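Local coordinates for copper homeostasis protein CutC (Streptococcus agalactiae, PDB 2BDQ) that probably takes part in copper homeostasis and may bind copper ions, at residues Thr12-Leu17 with Asn47-Glu52; Gly66-Asn71 with Gly96-Asn101; Arg76-Asp81 with Glu110-Ala115; Met125-Ile130 with Ile150-Ser155. All blocks are in the same frame, centred on the assembly; numbering follows the deposited sequence.

The chain forms a closed barrel of eight parallel strands with helices outside, and the four contacts join successive parts of it. Interaction 1 comes first. It closes a loop containing strand 24-28 and ties the connection after strand 3-9 to helix 40-52. Interactions 2 and 3 follow, and their segments alternate along the chain. Interaction 2 joins the loops after strands 56-60 and 92-95, while interaction 3 packs together the helices that these loops lead into. Tyr70 and Ile97 of interaction 2 touch Met78 and Leu112 of interaction 3. Interaction 4 closes last, around helix 135-144. Its Ala126 meets Phe68 of interaction 2. Interactions 1 and 3 both touch the second subunit.

Interaction 1: residues Thr12-Leu17 with Asn47-Glu52; sequences TDLTRL and NQYLHE
The outer layer of the barrel contains this contact, where the connection after strand 3-9 meets the last turns of helix 40-52. Two neighbouring helix residues carry one side, Tyr49 and Leu50. Tyr49 has CG anti to the backbone N (chi1 -178°), so the ring extends from the helix toward the loop. Leu14 O lies at the ring edge, near its plane, 3.9 Å from Tyr49 CE2. Leu14 CB lies 4.0 Å from the same ring carbon, Tyr49 CE2. At the tip of the ring, Tyr49 OH comes to 3.2 Å from Thr15 CG2. That methyl sits oblique to the ring, and Thr15 CG2 is anti to its own carbonyl carbon.

Beside the tyrosine the contact is purely apolar. Leu14 and Leu50 cross at about a right angle, and Leu14 CD1 lies 3.8 Å from Leu50 CD2. Leu17 adds a looser touch, its CD2 4.2 Å from Leu50 CD2. In this (beta/alpha)8, or TIM, barrel such leucines fill the layer between the strands and the outer helices. Leu14 and Leu50 both rest on Val25 of strand 24-28, and Leu50 also touches Val57 of strand 56-60. The turn of the loop is held by its own backbone hydrogen bond, from Leu17 N to Leu14 O at 3.1 Å. Lys53 NZ, next after the helix, donates a hydrogen bond to Leu17 O and a weak one to Leu14 O. Tyr49 also packs on Leu73 of the second subunit, and Thr12 on Arg64 of that same subunit.

Interaction 2: residues Gly66-Asn71 with Gly96-Asn101; sequences GNFVYN and GILTSN
Phe68 and Leu98 share one first torsion, with CG anti to the carbonyl carbon (chi1 -62° in Phe68). Their side chains run side by side and point the same way. Phe68 CB lies 4.0 Å from Leu98 CG. Phe68 CB is directed at the other segment, while the ring turns off from it. One face of that ring has Gly66 O over its centre.

The backbones are joined by a single hydrogen bond, from Leu98 N to Phe68 O at 2.8 Å. It is nearly straight at the hydrogen (173°), yet the donor sits above the carbonyl plane (39° out of it). The same Phe68 O takes a CA-H...O contact from Ile97 CA at 3.5 Å. Val69 CA makes a similar contact with Leu98 O at 3.4 Å, so the two chains touch at neighbouring points without forming a regular sheet.

Both segments are loops that follow parallel strands, 56-60 and 92-95, and lead into helices. They lie at the C-terminal end of the barrel strands, the end where TIM barrels usually carry their active sites. Phe68 here also meets the ring of His124.

Tyr70 turns the edge of its ring to the other segment. Its CD1 lies 3.8 Å from Ile97 CG2, and its CE1 lies 3.3 Å from Gly96 O. A water donates to Tyr70 OH at 3.0 Å and accepts a weak bond from Gly96 N. Beyond the contact, Ile97 packs on helix 106-116 and Tyr70 on helix 72-87.

Interaction 3: residues Arg76-Asp81 with Glu110-Ala115; sequences RIMEED and EQLLPA
A water takes the polar place between these two helices, which have no direct hydrogen bond to each other. It donates to Glu79 OE2 at 2.9 Å and to Gln111 O at 2.8 Å. It accepts from Ala115 N at 3.2 Å. Helix 110-115 is kinked at this point. Pro114 has no N-H to give, and Ala115 N makes no bond to the turn before; the water accepts from Ala115 N instead.

The helices are neighbours in the outer layer of the TIM barrel. Their axes come within 9.4 Å and run nearly parallel, 21° apart. Leu112 carries the apolar part, with CD2 at 3.5 Å from Glu79 CB. Glu79 has CG anti to the backbone N, and its chain stays extended. The flank of that chain passes Ala115, with Glu79 CG 4.0 Å from Ala115 CB.

Glu79 OE1 turns to its own helix. Its anti lone pair takes Arg76 NH2 at 3.1 Å, in the guanidinium plane. The same nitrogen bridges to Glu80 OE1, and Arg76 also pairs with Glu45 of the second subunit. One carboxylate thus divides its oxygens between arginine and water, an arrangement that would favour its ionised form.

Interaction 4: residues Met125-Ile130 with Ile150-Ser155; sequences MAFDVI and ILLHGS
Asp128 is the polar centre of this contact, with its carboxylate held by two successive backbone N-H groups. His153 N bonds to Asp128 OD2 at 2.8 Å, on the syn lone pair. Gly154 N bonds to Asp128 OD1 at 2.7 Å and comes from above the carboxylate plane. A weak third bond runs from His153 N to Asp128 OD1 at 3.0 Å. The aspartate reaches them with CG beside its backbone N (chi1 -60°).

Phe127 forms the apolar part, with CG anti to its backbone N. Ile150 CG2 sits over one ring face as a CH-pi contact, 4.2 Å from the ring centroid. Leu152 lies alongside, its CD2 3.8 Å from Phe127 CD2. Selenomethionine Met125 brings its SE to 4.2 Å from His153 CB.

Further out, the turn that presents Asp128 is held by its own backbone, with Asp128 N bonded to Met125 O at 3.0 Å. The His153 ring is fixed elsewhere, through NE2 to Glu159 O and ND1 to Gly184 O. Gly154 has a positive phi (98°), which turns the chain just after strand 149-152. The contact thus ties the loop after strand 121-123 to the C-terminal end of the next barrel strand. Two backbone N-H groups, making three hydrogen bonds, one of them weak, would stabilise the negative charge of this buried carboxylate and probably favour its ionised form.

Interaction 1: residues Thr12-Leu17 with Asn47-Glu52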
loop_
_atom_site.group_PDB
_atom_site.type_symbol
_atom_site.label_atom_id
_atom_site.label_comp_id
_atom_site.label_asym_id
_atom_site.label_seq_id
_atom_site.Cartn_x
_atom_site.Cartn_y
_atom_site.Cartn_z
ATOM N N THR A 12 1.405 0.585 -12.441
ATOM C CA THR A 12 1.583 1.795 -13.218
ATOM C C THR A 12 2.717 1.700 -14.238
ATOM O O THR A 12 2.558 2.100 -15.388
ATOM C CB THR A 12 1.873 2.987 -12.288
ATOM O OG1 THR A 12 0.907 3.010 -11.230
ATOM C CG2 THR A 12 1.803 4.287 -13.053
ATOM N N ASP A 13 3.861 1.170 -13.817
ATOM C CA ASP A 13 5.026 1.075 -14.688
ATOM C C ASP A 13 5.222 -0.280 -15.351
ATOM O O ASP A 13 6.280 -0.541 -15.917
ATOM C CB ASP A 13 6.274 1.436 -13.882
ATOM C CG ASP A 13 6.135 2.768 -13.172
ATOM O OD1 ASP A 13 6.646 2.899 -12.040
ATOM O OD2 ASP A 13 5.515 3.687 -13.747
ATOM N N LEU A 14 4.208 -1.132 -15.306
ATOM C CA LEU A 14 4.332 -2.460 -15.897
ATOM C C LEU A 14 4.143 -2.524 -17.410
ATOM O O LEU A 14 4.624 -3.455 -18.054
ATOM C CB LEU A 14 3.352 -3.431 -15.234
ATOM C CG LEU A 14 3.510 -3.721 -13.740
ATOM C CD1 LEU A 14 2.501 -4.786 -13.368
ATOM C CD2 LEU A 14 4.921 -4.187 -13.410
ATOM N N THR A 15 3.465 -1.533 -17.979
ATOM C CA THR A 15 3.198 -1.528 -19.414
ATOM C C THR A 15 4.424 -1.500 -20.319
ATOM O O THR A 15 4.323 -1.809 -21.503
ATOM C CB THR A 15 2.258 -0.361 -19.801
ATOM O OG1 THR A 15 2.698 0.847 -19.169
ATOM C CG2 THR A 15 0.831 -0.668 -19.366
ATOM N N ARG A 16 5.585 -1.155 -19.776
ATOM C CA ARG A 16 6.788 -1.108 -20.602
ATOM C C ARG A 16 7.699 -2.320 -20.408
ATOM O O ARG A 16 8.730 -2.441 -21.069
ATOM C CB ARG A 16 7.577 0.173 -20.318
ATOM C CG ARG A 16 8.335 0.699 -21.532
ATOM C CD ARG A 16 7.359 1.010 -22.667
ATOM N NE ARG A 16 6.349 1.979 -22.242
ATOM C CZ ARG A 16 5.097 2.008 -22.688
ATOM N NH1 ARG A 16 4.253 2.931 -22.238
ATOM N NH2 ARG A 16 4.686 1.110 -23.576
ATOM N N LEU A 17 7.321 -3.222 -19.507
ATOM C CA LEU A 17 8.135 -4.403 -19.254
ATOM C C LEU A 17 8.096 -5.387 -20.413
ATOM O O LEU A 17 7.069 -5.550 -21.073
ATOM C CB LEU A 17 7.687 -5.105 -17.968
ATOM C CG LEU A 17 8.249 -4.605 -16.632
ATOM C CD1 LEU A 17 8.051 -3.108 -16.500
ATOM C CD2 LEU A 17 7.561 -5.337 -15.494
ATOM N N ASN A 47 -1.011 -10.015 -11.665
ATOM C CA ASN A 47 -0.654 -11.396 -11.990
ATOM C C ASN A 47 -1.154 -11.807 -13.368
ATOM O O ASN A 47 -0.427 -12.422 -14.145
ATOM C CB ASN A 47 -1.213 -12.369 -10.949
ATOM C CG ASN A 47 -0.510 -12.261 -9.613
ATOM O OD1 ASN A 47 -0.837 -12.980 -8.667
ATOM N ND2 ASN A 47 0.455 -11.355 -9.521
ATOM N N GLN A 48 -2.402 -11.472 -13.670
ATOM C CA GLN A 48 -2.980 -11.814 -14.963
ATOM C C GLN A 48 -2.307 -11.021 -16.075
ATOM O O GLN A 48 -2.032 -11.558 -17.143
ATOM C CB GLN A 48 -4.484 -11.534 -14.957
ATOM C CG GLN A 48 -5.202 -11.892 -16.252
ATOM C CD GLN A 48 -6.711 -11.741 -16.126
ATOM O OE1 GLN A 48 -7.321 -12.253 -15.179
ATOM N NE2 GLN A 48 -7.322 -11.040 -17.078
ATOM N N TYR A 49 -2.037 -9.747 -15.816
ATOM C CA TYR A 49 -1.394 -8.885 -16.801
ATOM C C TYR A 49 0.029 -9.346 -17.089
ATOM O O TYR A 49 0.423 -9.472 -18.244
ATOM C CB TYR A 49 -1.355 -7.442 -16.303
ATOM C CG TYR A 49 -0.755 -6.470 -17.290
ATOM C CD1 TYR A 49 -1.501 -5.983 -18.359
ATOM C CD2 TYR A 49 0.564 -6.037 -17.154
ATOM C CE1 TYR A 49 -0.946 -5.079 -19.273
ATOM C CE2 TYR A 49 1.126 -5.140 -18.058
ATOM C CZ TYR A 49 0.364 -4.662 -19.114
ATOM O OH TYR A 49 0.907 -3.762 -20.002
ATOM N N LEU A 50 0.800 -9.594 -16.038
ATOM C CA LEU A 50 2.176 -10.035 -16.203
ATOM C C LEU A 50 2.273 -11.444 -16.782
ATOM O O LEU A 50 3.089 -11.692 -17.666
ATOM C CB LEU A 50 2.916 -9.956 -14.869
ATOM C CG LEU A 50 3.105 -8.536 -14.328
ATOM C CD1 LEU A 50 3.574 -8.608 -12.890
ATOM C CD2 LEU A 50 4.098 -7.761 -15.199
ATOM N N HIS A 51 1.450 -12.369 -16.294
ATOM C CA HIS A 51 1.478 -13.730 -16.819
ATOM C C HIS A 51 1.180 -13.696 -18.311
ATOM O O HIS A 51 1.761 -14.449 -19.089
ATOM C CB HIS A 51 0.444 -14.604 -16.108
ATOM C CG HIS A 51 0.817 -14.964 -14.704
ATOM N ND1 HIS A 51 -0.070 -15.550 -13.827
ATOM C CD2 HIS A 51 1.979 -14.820 -14.023
ATOM C CE1 HIS A 51 0.527 -15.749 -12.667
ATOM N NE2 HIS A 51 1.771 -15.316 -12.760
ATOM N N GLU A 52 0.275 -12.808 -18.702
ATOM C CA GLU A 52 -0.102 -12.657 -20.100
ATOM C C GLU A 52 1.119 -12.248 -20.936
ATOM O O GLU A 52 1.243 -12.657 -22.091
ATOM C CB GLU A 52 -1.214 -11.611 -20.200
ATOM C CG GLU A 52 -1.878 -11.444 -21.553
ATOM C CD GLU A 52 -3.160 -10.615 -21.452
ATOM O OE1 GLU A 52 -4.148 -11.131 -20.875
ATOM O OE2 GLU A 52 -3.177 -9.450 -21.929
#

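Interaction 2: residues Gly66-Asn71 with Gly96-Asn101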
loop_
_atom_site.group_PDB
_atom_site.type_symbol
_atom_site.label_atom_id
_atom_site.label_comp_id
_atom_site.label_asym_id
_atom_site.label_seq_id
_atom_site.Cartn_x
_atom_site.Cartn_y
_atom_site.Cartn_z
ATOM N N GLY A 66 8.872 -0.221 8.614
ATOM C CA GLY A 66 9.588 -0.254 9.872
ATOM C C GLY A 66 10.157 -1.635 10.124
ATOM O O GLY A 66 10.555 -2.324 9.184
ATOM N N ASN A 67 10.185 -2.020 11.397
ATOM C CA ASN A 67 10.681 -3.312 11.884
ATOM C C ASN A 67 10.221 -4.544 11.140
ATOM O O ASN A 67 9.280 -4.506 10.364
ATOM C CB ASN A 67 10.246 -3.533 13.337
ATOM C CG ASN A 67 11.246 -3.033 14.331
ATOM O OD1 ASN A 67 11.003 -3.083 15.541
ATOM N ND2 ASN A 67 12.385 -2.550 13.844
ATOM N N PHE A 68 10.894 -5.651 11.453
ATOM C CA PHE A 68 10.571 -6.958 10.919
ATOM C C PHE A 68 10.216 -7.833 12.129
ATOM O O PHE A 68 10.222 -9.061 12.053
ATOM C CB PHE A 68 11.760 -7.546 10.141
ATOM C CG PHE A 68 12.156 -6.730 8.943
ATOM C CD1 PHE A 68 11.268 -6.555 7.880
ATOM C CD2 PHE A 68 13.389 -6.075 8.905
ATOM C CE1 PHE A 68 11.598 -5.732 6.800
ATOM C CE2 PHE A 68 13.726 -5.252 7.830
ATOM C CZ PHE A 68 12.832 -5.075 6.777
ATOM N N VAL A 69 9.913 -7.185 13.251
ATOM C CA VAL A 69 9.530 -7.898 14.469
ATOM C C VAL A 69 8.028 -7.697 14.559
ATOM O O VAL A 69 7.559 -6.671 15.059
ATOM C CB VAL A 69 10.200 -7.294 15.730
ATOM C CG1 VAL A 69 9.958 -8.200 16.930
ATOM C CG2 VAL A 69 11.682 -7.108 15.496
ATOM N N TYR A 70 7.276 -8.676 14.069
ATOM C CA TYR A 70 5.825 -8.576 14.042
ATOM C C TYR A 70 5.090 -9.172 15.227
ATOM O O TYR A 70 5.475 -10.212 15.760
ATOM C CB TYR A 70 5.286 -9.212 12.754
ATOM C CG TYR A 70 5.923 -8.687 11.490
ATOM C CD1 TYR A 70 6.791 -9.484 10.740
ATOM C CD2 TYR A 70 5.667 -7.392 11.047
ATOM C CE1 TYR A 70 7.395 -8.993 9.575
ATOM C CE2 TYR A 70 6.258 -6.892 9.892
ATOM C CZ TYR A 70 7.121 -7.687 9.160
ATOM O OH TYR A 70 7.715 -7.155 8.035
ATOM N N ASN A 71 4.013 -8.499 15.627
ATOM C CA ASN A 71 3.192 -8.971 16.725
ATOM C C ASN A 71 2.174 -9.968 16.160
ATOM O O ASN A 71 2.061 -10.136 14.939
ATOM C CB ASN A 71 2.503 -7.787 17.424
ATOM C CG ASN A 71 1.568 -7.011 16.508
ATOM O OD1 ASN A 71 1.328 -5.826 16.721
ATOM N ND2 ASN A 71 1.029 -7.675 15.499
ATOM N N GLY A 96 9.879 -11.507 5.445
ATOM C CA GLY A 96 11.055 -11.497 6.295
ATOM C C GLY A 96 10.660 -11.180 7.714
ATOM O O GLY A 96 10.089 -10.122 7.983
ATOM N N ILE A 97 10.953 -12.098 8.626
ATOM C CA ILE A 97 10.612 -11.905 10.026
ATOM C C ILE A 97 11.855 -12.083 10.897
ATOM O O ILE A 97 12.568 -13.078 10.780
ATOM C CB ILE A 97 9.551 -12.923 10.486
ATOM C CG1 ILE A 97 8.467 -13.077 9.419
ATOM C CG2 ILE A 97 8.915 -12.458 11.791
ATOM C CD1 ILE A 97 7.470 -14.198 9.722
ATOM N N LEU A 98 12.099 -11.122 11.782
ATOM C CA LEU A 98 13.251 -11.178 12.674
ATOM C C LEU A 98 12.841 -11.020 14.121
ATOM O O LEU A 98 11.812 -10.430 14.416
ATOM C CB LEU A 98 14.245 -10.067 12.347
ATOM C CG LEU A 98 14.848 -9.982 10.945
ATOM C CD1 LEU A 98 15.767 -8.775 10.900
ATOM C CD2 LEU A 98 15.603 -11.258 10.601
ATOM N N THR A 99 13.671 -11.538 15.020
ATOM C CA THR A 99 13.432 -11.439 16.454
ATOM C C THR A 99 14.026 -10.112 16.917
ATOM O O THR A 99 14.759 -9.462 16.168
ATOM C CB THR A 99 14.143 -12.581 17.225
ATOM O OG1 THR A 99 15.563 -12.479 17.027
ATOM C CG2 THR A 99 13.664 -13.943 16.732
ATOM N N SER A 100 13.716 -9.728 18.153
ATOM C CA SER A 100 14.214 -8.487 18.729
ATOM C C SER A 100 15.739 -8.425 18.716
ATOM O O SER A 100 16.322 -7.339 18.741
ATOM C CB SER A 100 13.701 -8.325 20.162
ATOM O OG SER A 100 14.183 -9.366 21.003
ATOM N N ASN A 101 16.386 -9.587 18.675
ATOM C CA ASN A 101 17.848 -9.640 18.640
ATOM C C ASN A 101 18.393 -9.751 17.215
ATOM O O ASN A 101 19.533 -10.164 17.002
ATOM C CB ASN A 101 18.359 -10.792 19.515
ATOM C CG ASN A 101 17.508 -12.039 19.395
ATOM O OD1 ASN A 101 17.788 -12.927 18.582
ATOM N ND2 ASN A 101 16.449 -12.112 20.205
HETATM O O HOH W 1 7.960 -9.142 5.756
#

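Interaction 3: residues Arg76-Asp81 with Glu110-Ala115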
loop_
_atom_site.group_PDB
_atom_site.type_symbol
_atom_site.label_atom_id
_atom_site.label_comp_id
_atom_site.label_asym_id
_atom_site.label_seq_id
_atom_site.Cartn_x
_atom_site.Cartn_y
_atom_site.Cartn_z
ATOM N N ARG A 76 -1.145 -12.390 11.760
ATOM C CA ARG A 76 -2.466 -12.830 11.303
ATOM C C ARG A 76 -2.756 -12.170 9.953
ATOM O O ARG A 76 -3.376 -12.760 9.077
ATOM C CB ARG A 76 -3.536 -12.430 12.328
ATOM C CG ARG A 76 -4.998 -12.598 11.872
ATOM C CD ARG A 76 -5.503 -14.040 11.954
ATOM N NE ARG A 76 -5.241 -14.819 10.745
ATOM C CZ ARG A 76 -5.865 -14.643 9.580
ATOM N NH1 ARG A 76 -6.802 -13.705 9.449
ATOM N NH2 ARG A 76 -5.553 -15.410 8.540
ATOM N N ILE A 77 -2.293 -10.934 9.798
ATOM C CA ILE A 77 -2.480 -10.191 8.563
ATOM C C ILE A 77 -1.690 -10.868 7.440
ATOM O O ILE A 77 -2.216 -11.118 6.349
ATOM C CB ILE A 77 -2.000 -8.729 8.737
ATOM C CG1 ILE A 77 -2.997 -7.971 9.617
ATOM C CG2 ILE A 77 -1.853 -8.062 7.386
ATOM C CD1 ILE A 77 -2.508 -6.624 10.094
HETATM N N MSE A 78 -0.426 -11.172 7.723
HETATM C CA MSE A 78 0.445 -11.814 6.748
HETATM C C MSE A 78 -0.071 -13.186 6.313
HETATM O O MSE A 78 0.024 -13.534 5.136
HETATM C CB MSE A 78 1.864 -11.934 7.310
HETATM C CG MSE A 78 2.518 -10.570 7.545
HETATM SE SE MSE A 78 4.192 -10.632 8.511
HETATM C CE MSE A 78 5.296 -11.464 7.179
ATOM N N GLU A 79 -0.615 -13.964 7.246
ATOM C CA GLU A 79 -1.138 -15.276 6.882
ATOM C C GLU A 79 -2.309 -15.084 5.929
ATOM O O GLU A 79 -2.441 -15.807 4.950
ATOM C CB GLU A 79 -1.600 -16.051 8.120
ATOM C CG GLU A 79 -2.268 -17.394 7.801
ATOM C CD GLU A 79 -2.772 -18.116 9.047
ATOM O OE1 GLU A 79 -3.605 -17.544 9.787
ATOM O OE2 GLU A 79 -2.336 -19.261 9.289
ATOM N N GLU A 80 -3.149 -14.094 6.214
ATOM C CA GLU A 80 -4.307 -13.814 5.372
ATOM C C GLU A 80 -3.863 -13.353 3.987
ATOM O O GLU A 80 -4.384 -13.809 2.975
ATOM C CB GLU A 80 -5.185 -12.736 6.017
ATOM C CG GLU A 80 -6.516 -12.483 5.303
ATOM C CD GLU A 80 -7.397 -13.721 5.230
ATOM O OE1 GLU A 80 -7.474 -14.460 6.237
ATOM O OE2 GLU A 80 -8.023 -13.948 4.167
ATOM N N ASP A 81 -2.894 -12.446 3.942
ATOM C CA ASP A 81 -2.427 -11.954 2.654
ATOM C C ASP A 81 -1.748 -13.043 1.835
ATOM O O ASP A 81 -1.772 -13.004 0.601
ATOM C CB ASP A 81 -1.516 -10.733 2.837
ATOM C CG ASP A 81 -2.318 -9.460 3.084
ATOM O OD1 ASP A 81 -3.343 -9.271 2.380
ATOM O OD2 ASP A 81 -1.936 -8.645 3.956
ATOM N N GLU A 110 7.556 -20.527 10.594
ATOM C CA GLU A 110 6.941 -21.847 10.516
ATOM C C GLU A 110 5.427 -21.742 10.664
ATOM O O GLU A 110 4.695 -22.520 10.064
ATOM C CB GLU A 110 7.519 -22.792 11.583
ATOM C CG GLU A 110 9.004 -23.073 11.406
ATOM C CD GLU A 110 9.524 -24.196 12.298
ATOM O OE1 GLU A 110 9.273 -24.172 13.524
ATOM O OE2 GLU A 110 10.195 -25.106 11.763
ATOM N N GLN A 111 4.961 -20.771 11.450
ATOM C CA GLN A 111 3.523 -20.576 11.648
ATOM C C GLN A 111 2.839 -20.234 10.321
ATOM O O GLN A 111 1.661 -20.544 10.119
ATOM C CB GLN A 111 3.252 -19.438 12.646
ATOM C CG GLN A 111 3.370 -19.802 14.127
ATOM C CD GLN A 111 3.032 -18.622 15.046
ATOM O OE1 GLN A 111 3.877 -17.762 15.317
ATOM N NE2 GLN A 111 1.786 -18.570 15.510
ATOM N N LEU A 112 3.578 -19.597 9.416
ATOM C CA LEU A 112 3.020 -19.206 8.126
ATOM C C LEU A 112 3.292 -20.197 6.992
ATOM O O LEU A 112 2.653 -20.132 5.938
ATOM C CB LEU A 112 3.555 -17.830 7.728
ATOM C CG LEU A 112 3.309 -16.666 8.693
ATOM C CD1 LEU A 112 4.217 -15.495 8.324
ATOM C CD2 LEU A 112 1.847 -16.259 8.649
ATOM N N LEU A 113 4.224 -21.120 7.194
ATOM C CA LEU A 113 4.541 -22.075 6.138
ATOM C C LEU A 113 3.352 -22.829 5.545
ATOM O O LEU A 113 3.228 -22.940 4.322
ATOM C CB LEU A 113 5.579 -23.083 6.628
ATOM C CG LEU A 113 6.993 -22.514 6.754
ATOM C CD1 LEU A 113 7.938 -23.621 7.204
ATOM C CD2 LEU A 113 7.445 -21.934 5.409
ATOM N N PRO A 114 2.463 -23.363 6.397
ATOM C CA PRO A 114 1.308 -24.101 5.871
ATOM C C PRO A 114 0.463 -23.282 4.895
ATOM O O PRO A 114 0.042 -23.783 3.857
ATOM C CB PRO A 114 0.539 -24.488 7.136
ATOM C CG PRO A 114 1.640 -24.599 8.181
ATOM C CD PRO A 114 2.484 -23.383 7.870
ATOM N N ALA A 115 0.219 -22.018 5.223
ATOM C CA ALA A 115 -0.576 -21.157 4.348
ATOM C C ALA A 115 0.104 -20.957 2.994
ATOM O O ALA A 115 -0.569 -20.779 1.978
ATOM C CB ALA A 115 -0.816 -19.805 5.007
HETATM O O HOH W 2 -0.202 -20.750 8.101
#

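Interaction 4: residues Met125-Ile130 with Ile150-Ser155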
loop_
_atom_site.group_PDB
_atom_site.type_symbol
_atom_site.label_atom_id
_atom_site.label_comp_id
_atom_site.label_asym_id
_atom_site.label_seq_id
_atom_site.Cartn_x
_atom_site.Cartn_y
_atom_site.Cartn_z
HETATM N N MSE A 125 15.329 -8.008 2.089
HETATM C CA MSE A 125 16.359 -7.132 2.657
HETATM C C MSE A 125 16.504 -7.212 4.187
HETATM O O MSE A 125 17.498 -6.752 4.746
HETATM C CB MSE A 125 16.073 -5.679 2.233
HETATM C CG MSE A 125 17.265 -4.883 1.667
HETATM SE SE MSE A 125 17.632 -5.096 -0.263
HETATM C CE MSE A 125 16.256 -3.926 -0.983
ATOM N N ALA A 126 15.520 -7.780 4.873
ATOM C CA ALA A 126 15.620 -7.903 6.326
ATOM C C ALA A 126 16.851 -8.741 6.676
ATOM O O ALA A 126 17.363 -8.681 7.796
ATOM C CB ALA A 126 14.370 -8.557 6.894
ATOM N N PHE A 127 17.321 -9.524 5.708
ATOM C CA PHE A 127 18.487 -10.374 5.907
ATOM C C PHE A 127 19.725 -9.567 6.287
ATOM O O PHE A 127 20.538 -10.022 7.088
ATOM C CB PHE A 127 18.786 -11.173 4.635
ATOM C CG PHE A 127 19.860 -12.213 4.809
ATOM C CD1 PHE A 127 19.549 -13.479 5.310
ATOM C CD2 PHE A 127 21.184 -11.928 4.488
ATOM C CE1 PHE A 127 20.542 -14.440 5.496
ATOM C CE2 PHE A 127 22.185 -12.881 4.672
ATOM C CZ PHE A 127 21.867 -14.138 5.171
ATOM N N ASP A 128 19.867 -8.373 5.718
ATOM C CA ASP A 128 21.024 -7.527 5.996
ATOM C C ASP A 128 21.101 -7.017 7.440
ATOM O O ASP A 128 22.178 -6.617 7.889
ATOM C CB ASP A 128 21.053 -6.333 5.038
ATOM C CG ASP A 128 21.145 -6.752 3.575
ATOM O OD1 ASP A 128 22.127 -7.428 3.197
ATOM O OD2 ASP A 128 20.233 -6.405 2.792
ATOM N N VAL A 129 19.971 -7.031 8.159
ATOM C CA VAL A 129 19.922 -6.566 9.555
ATOM C C VAL A 129 20.572 -7.592 10.486
ATOM O O VAL A 129 20.992 -7.270 11.599
ATOM C CB VAL A 129 18.458 -6.336 10.031
ATOM C CG1 VAL A 129 18.436 -5.880 11.497
ATOM C CG2 VAL A 129 17.775 -5.306 9.146
ATOM N N ILE A 130 20.633 -8.835 10.022
ATOM C CA ILE A 130 21.236 -9.917 10.787
ATOM C C ILE A 130 22.733 -9.633 11.004
ATOM O O ILE A 130 23.442 -9.231 10.078
ATOM C CB ILE A 130 21.057 -11.256 10.037
ATOM C CG1 ILE A 130 19.561 -11.528 9.845
ATOM C CG2 ILE A 130 21.721 -12.401 10.803
ATOM C CD1 ILE A 130 19.254 -12.824 9.137
ATOM N N ILE A 150 17.189 -15.510 -1.505
ATOM C CA ILE A 150 17.399 -14.437 -0.554
ATOM C C ILE A 150 17.792 -13.169 -1.296
ATOM O O ILE A 150 18.722 -13.174 -2.116
ATOM C CB ILE A 150 18.548 -14.775 0.427
ATOM C CG1 ILE A 150 18.324 -16.154 1.044
ATOM C CG2 ILE A 150 18.634 -13.713 1.511
ATOM C CD1 ILE A 150 19.443 -16.600 1.966
ATOM N N LEU A 151 17.070 -12.094 -1.002
ATOM C CA LEU A 151 17.328 -10.783 -1.577
ATOM C C LEU A 151 18.101 -10.020 -0.515
ATOM O O LEU A 151 17.607 -9.823 0.598
ATOM C CB LEU A 151 16.014 -10.062 -1.891
ATOM C CG LEU A 151 16.182 -8.587 -2.273
ATOM C CD1 LEU A 151 17.087 -8.476 -3.487
ATOM C CD2 LEU A 151 14.827 -7.964 -2.557
ATOM N N LEU A 152 19.315 -9.599 -0.852
ATOM C CA LEU A 152 20.146 -8.887 0.106
ATOM C C LEU A 152 20.995 -7.788 -0.520
ATOM O O LEU A 152 21.237 -7.778 -1.726
ATOM C CB LEU A 152 21.037 -9.888 0.847
ATOM C CG LEU A 152 21.897 -10.854 0.028
ATOM C CD1 LEU A 152 23.158 -10.146 -0.471
ATOM C CD2 LEU A 152 22.291 -12.032 0.905
ATOM N N HIS A 153 21.431 -6.857 0.321
ATOM C CA HIS A 153 22.239 -5.731 -0.102
ATOM C C HIS A 153 23.703 -5.955 0.258
ATOM O O HIS A 153 24.594 -5.415 -0.394
ATOM C CB HIS A 153 21.722 -4.448 0.566
ATOM C CG HIS A 153 22.519 -3.228 0.231
ATOM N ND1 HIS A 153 22.573 -2.699 -1.041
ATOM C CD2 HIS A 153 23.308 -2.442 1.000
ATOM C CE1 HIS A 153 23.361 -1.640 -1.042
ATOM N NE2 HIS A 153 23.819 -1.461 0.183
ATOM N N GLY A 154 23.947 -6.736 1.307
ATOM C CA GLY A 154 25.313 -6.998 1.722
ATOM C C GLY A 154 25.772 -6.118 2.875
ATOM O O GLY A 154 26.895 -6.260 3.365
ATOM N N SER A 155 24.908 -5.198 3.295
ATOM C CA SER A 155 25.191 -4.291 4.406
ATOM C C SER A 155 23.851 -3.728 4.869
ATOM O O SER A 155 22.876 -3.751 4.123
ATOM C CB SER A 155 26.119 -3.153 3.969
ATOM O OG SER A 155 25.446 -2.227 3.139
#